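Putative cytochrome P450 120 (PDB 2VE3) binds heme and retinoic acid and probably works as a cytochrome P450 monooxygenase, inserting oxygen into its substrate. Local coordinates at residues K54-I59 and G339-Y344. Residues are numbered along the deposited sequence; the frame is centred on the assembly and turned at random.
Sequences KNVIFI and GWLVSY. With HEM (protoporphyrin IX containing Fe), chain C.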
# COMPACT_ATOMS: atom_id res chain seq x y z
N LYS A 54 18.30 12.67 -8.39
CA LYS A 54 17.33 13.24 -9.34
C LYS A 54 16.65 14.51 -8.83
O LYS A 54 16.25 14.61 -7.67
CB LYS A 54 16.22 12.24 -9.72
CG LYS A 54 16.69 10.89 -10.22
CD LYS A 54 16.98 10.91 -11.71
CE LYS A 54 17.94 9.81 -12.07
NZ LYS A 54 17.62 8.57 -11.29
N ASN A 55 16.49 15.47 -9.74
CA ASN A 55 15.67 16.66 -9.51
C ASN A 55 14.20 16.28 -9.53
O ASN A 55 13.74 15.66 -10.50
CB ASN A 55 15.99 17.71 -10.58
CG ASN A 55 17.45 18.16 -10.54
OD1 ASN A 55 18.10 18.14 -9.48
ND2 ASN A 55 17.97 18.58 -11.68
N VAL A 56 13.48 16.62 -8.46
CA VAL A 56 12.10 16.15 -8.29
C VAL A 56 11.15 17.32 -7.98
O VAL A 56 11.46 18.16 -7.14
CB VAL A 56 11.98 15.07 -7.16
CG1 VAL A 56 10.60 14.37 -7.17
CG2 VAL A 56 13.10 13.98 -7.28
N ILE A 57 10.01 17.37 -8.67
CA ILE A 57 8.95 18.34 -8.38
C ILE A 57 7.82 17.61 -7.64
O ILE A 57 7.30 16.63 -8.14
CB ILE A 57 8.42 19.03 -9.67
CG1 ILE A 57 9.57 19.70 -10.43
CG2 ILE A 57 7.32 20.05 -9.33
CD1 ILE A 57 9.17 20.46 -11.69
N PHE A 58 7.50 18.09 -6.45
CA PHE A 58 6.37 17.56 -5.68
C PHE A 58 5.09 18.37 -5.96
O PHE A 58 5.07 19.59 -5.83
CB PHE A 58 6.68 17.60 -4.18
CG PHE A 58 7.53 16.44 -3.67
CD1 PHE A 58 7.10 15.68 -2.59
CD2 PHE A 58 8.77 16.15 -4.24
CE1 PHE A 58 7.87 14.63 -2.09
CE2 PHE A 58 9.55 15.10 -3.75
CZ PHE A 58 9.10 14.35 -2.68
N ILE A 59 4.03 17.65 -6.33
CA ILE A 59 2.71 18.23 -6.58
C ILE A 59 1.66 17.46 -5.78
O ILE A 59 1.91 16.32 -5.33
CB ILE A 59 2.33 18.16 -8.08
CG1 ILE A 59 2.26 16.70 -8.58
CG2 ILE A 59 3.28 19.02 -8.90
CD1 ILE A 59 1.74 16.51 -10.00
N GLY A 339 13.06 14.91 -18.22
CA GLY A 339 14.07 14.12 -17.50
C GLY A 339 14.11 14.34 -16.00
O GLY A 339 14.74 13.58 -15.25
N TRP A 340 13.46 15.41 -15.54
CA TRP A 340 13.26 15.62 -14.12
C TRP A 340 12.14 14.68 -13.71
O TRP A 340 11.37 14.22 -14.57
CB TRP A 340 12.81 17.05 -13.85
CG TRP A 340 13.87 18.11 -13.90
CD1 TRP A 340 14.94 18.19 -14.76
CD2 TRP A 340 13.91 19.28 -13.09
NE1 TRP A 340 15.67 19.34 -14.50
CE2 TRP A 340 15.05 20.03 -13.48
CE3 TRP A 340 13.11 19.77 -12.05
CZ2 TRP A 340 15.40 21.24 -12.87
CZ3 TRP A 340 13.45 20.97 -11.44
CH2 TRP A 340 14.59 21.69 -11.86
N LEU A 341 12.04 14.40 -12.42
CA LEU A 341 10.95 13.61 -11.86
C LEU A 341 9.85 14.47 -11.24
O LEU A 341 10.11 15.56 -10.73
CB LEU A 341 11.47 12.66 -10.79
CG LEU A 341 11.85 11.23 -11.11
CD1 LEU A 341 12.70 11.12 -12.37
CD2 LEU A 341 12.55 10.63 -9.90
N VAL A 342 8.63 13.96 -11.29
CA VAL A 342 7.49 14.51 -10.59
C VAL A 342 7.04 13.46 -9.58
O VAL A 342 7.02 12.26 -9.88
CB VAL A 342 6.30 14.81 -11.57
CG1 VAL A 342 5.13 15.46 -10.84
CG2 VAL A 342 6.75 15.68 -12.70
N SER A 343 6.69 13.92 -8.38
CA SER A 343 6.10 13.06 -7.35
C SER A 343 4.72 13.56 -6.97
O SER A 343 4.56 14.73 -6.59
CB SER A 343 6.97 13.03 -6.10
OG SER A 343 6.40 12.19 -5.11
N TYR A 344 3.73 12.66 -7.03
CA TYR A 344 2.38 13.02 -6.65
C TYR A 344 2.17 12.53 -5.23
O TYR A 344 2.43 11.36 -4.92
CB TYR A 344 1.33 12.48 -7.65
CG TYR A 344 1.02 11.00 -7.55
CD1 TYR A 344 -0.04 10.53 -6.76
CD2 TYR A 344 1.77 10.07 -8.27
CE1 TYR A 344 -0.32 9.15 -6.67
CE2 TYR A 344 1.50 8.71 -8.19
CZ TYR A 344 0.46 8.26 -7.38
OH TYR A 344 0.20 6.93 -7.31
CHA HEM C . 0.18 0.15 -7.33
CHB HEM C . -1.67 1.78 -3.14
CHC HEM C . -2.57 -2.79 -1.74
CHD HEM C . -0.24 -4.44 -5.62
C1A HEM C . -0.25 1.02 -6.33
C2A HEM C . -0.21 2.47 -6.35
C3A HEM C . -0.75 2.91 -5.19
C4A HEM C . -1.11 1.76 -4.40
CMA HEM C . -0.93 4.37 -4.72
CAA HEM C . 0.29 3.34 -7.52
CBA HEM C . 1.77 3.72 -7.39
CGA HEM C . 2.17 4.40 -8.68
O1A HEM C . 1.60 5.50 -8.96
O2A HEM C . 3.06 3.87 -9.41
C1B HEM C . -2.12 0.69 -2.41
C2B HEM C . -2.87 0.73 -1.17
C3B HEM C . -3.13 -0.54 -0.79
C4B HEM C . -2.54 -1.41 -1.77
CMB HEM C . -3.30 2.02 -0.45
CAB HEM C . -3.88 -1.07 0.48
CBB HEM C . -4.94 -0.44 1.02
C1C HEM C . -2.07 -3.65 -2.68
C2C HEM C . -2.20 -5.10 -2.68
C3C HEM C . -1.55 -5.56 -3.76
C4C HEM C . -0.98 -4.41 -4.46
CMC HEM C . -2.99 -5.92 -1.63
CAC HEM C . -1.44 -7.05 -4.22
CBC HEM C . -0.67 -7.96 -3.61
C1D HEM C . 0.16 -3.36 -6.39
C2D HEM C . 1.04 -3.47 -7.52
C3D HEM C . 1.19 -2.04 -8.06
C4D HEM C . 0.35 -1.22 -7.20
CMD HEM C . 1.70 -4.76 -8.07
CAD HEM C . 2.02 -1.56 -9.27
CBD HEM C . 1.06 -1.25 -10.41
CGD HEM C . 1.82 -0.80 -11.64
O1D HEM C . 1.18 -0.76 -12.72
O2D HEM C . 3.04 -0.49 -11.56
NA HEM C . -0.80 0.62 -5.14
NB HEM C . -1.91 -0.63 -2.75
NC HEM C . -1.32 -3.26 -3.77
ND HEM C . -0.24 -2.03 -6.23
FE HEM C . -1.34 -1.35 -4.57
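Asn55 CB sits over the face of the Trp340 six-membered ring, 3.8 Å from the ring centroid, in a CH-pi contact. The indole belongs to the loop residue just ahead of strand 341-344, which runs parallel to strand 54-59. The Asn55 amide is turned 61° from the indole plane. Its OD1 is hydrogen-bonded to Arg50. Ile57 CG1 reaches the indole edge, 3.9 Å from Trp340 CE3. On the other side of the sheet a second CH-pi contact puts Ser343 CB over the centre of the Phe58 ring, 4.0 Å from its centroid. Ser343 OG is anti to the backbone N (chi1 -180°), beside the carbonyl carbon, where it hydrogen-bonds to Gln345 NE2 and Gly321 O.

Four backbone hydrogen bonds join the strands. Leu341 N gives to Asn55 O, and Ser343 N to Ile57 O. Ile57 N gives to Leu341 O at 2.7 Å, and Ile59 N to Ser343 O. Val56 CG1 packs on Ser343 CB beside Phe58. Ile59 CD1 meets Val342 CG1 at 3.6 Å, on the face covered by helix 62-68.

The pair is central in the mixed P450 beta-sheet, flanked by antiparallel strands 47-51 and 320-325. Phe58 puts one ring against the bound retinoic acid on the face it shares with Ser343. From the opposite face Tyr344 OH donates a 2.6 Å hydrogen bond to heme O1A, which lies in the plane of the tyrosine ring, at its edge. His101, Arg323 and Arg389 are also hydrogen-bonded to the heme. The bond donated by Tyr344 would be expected to favour a charged propionate.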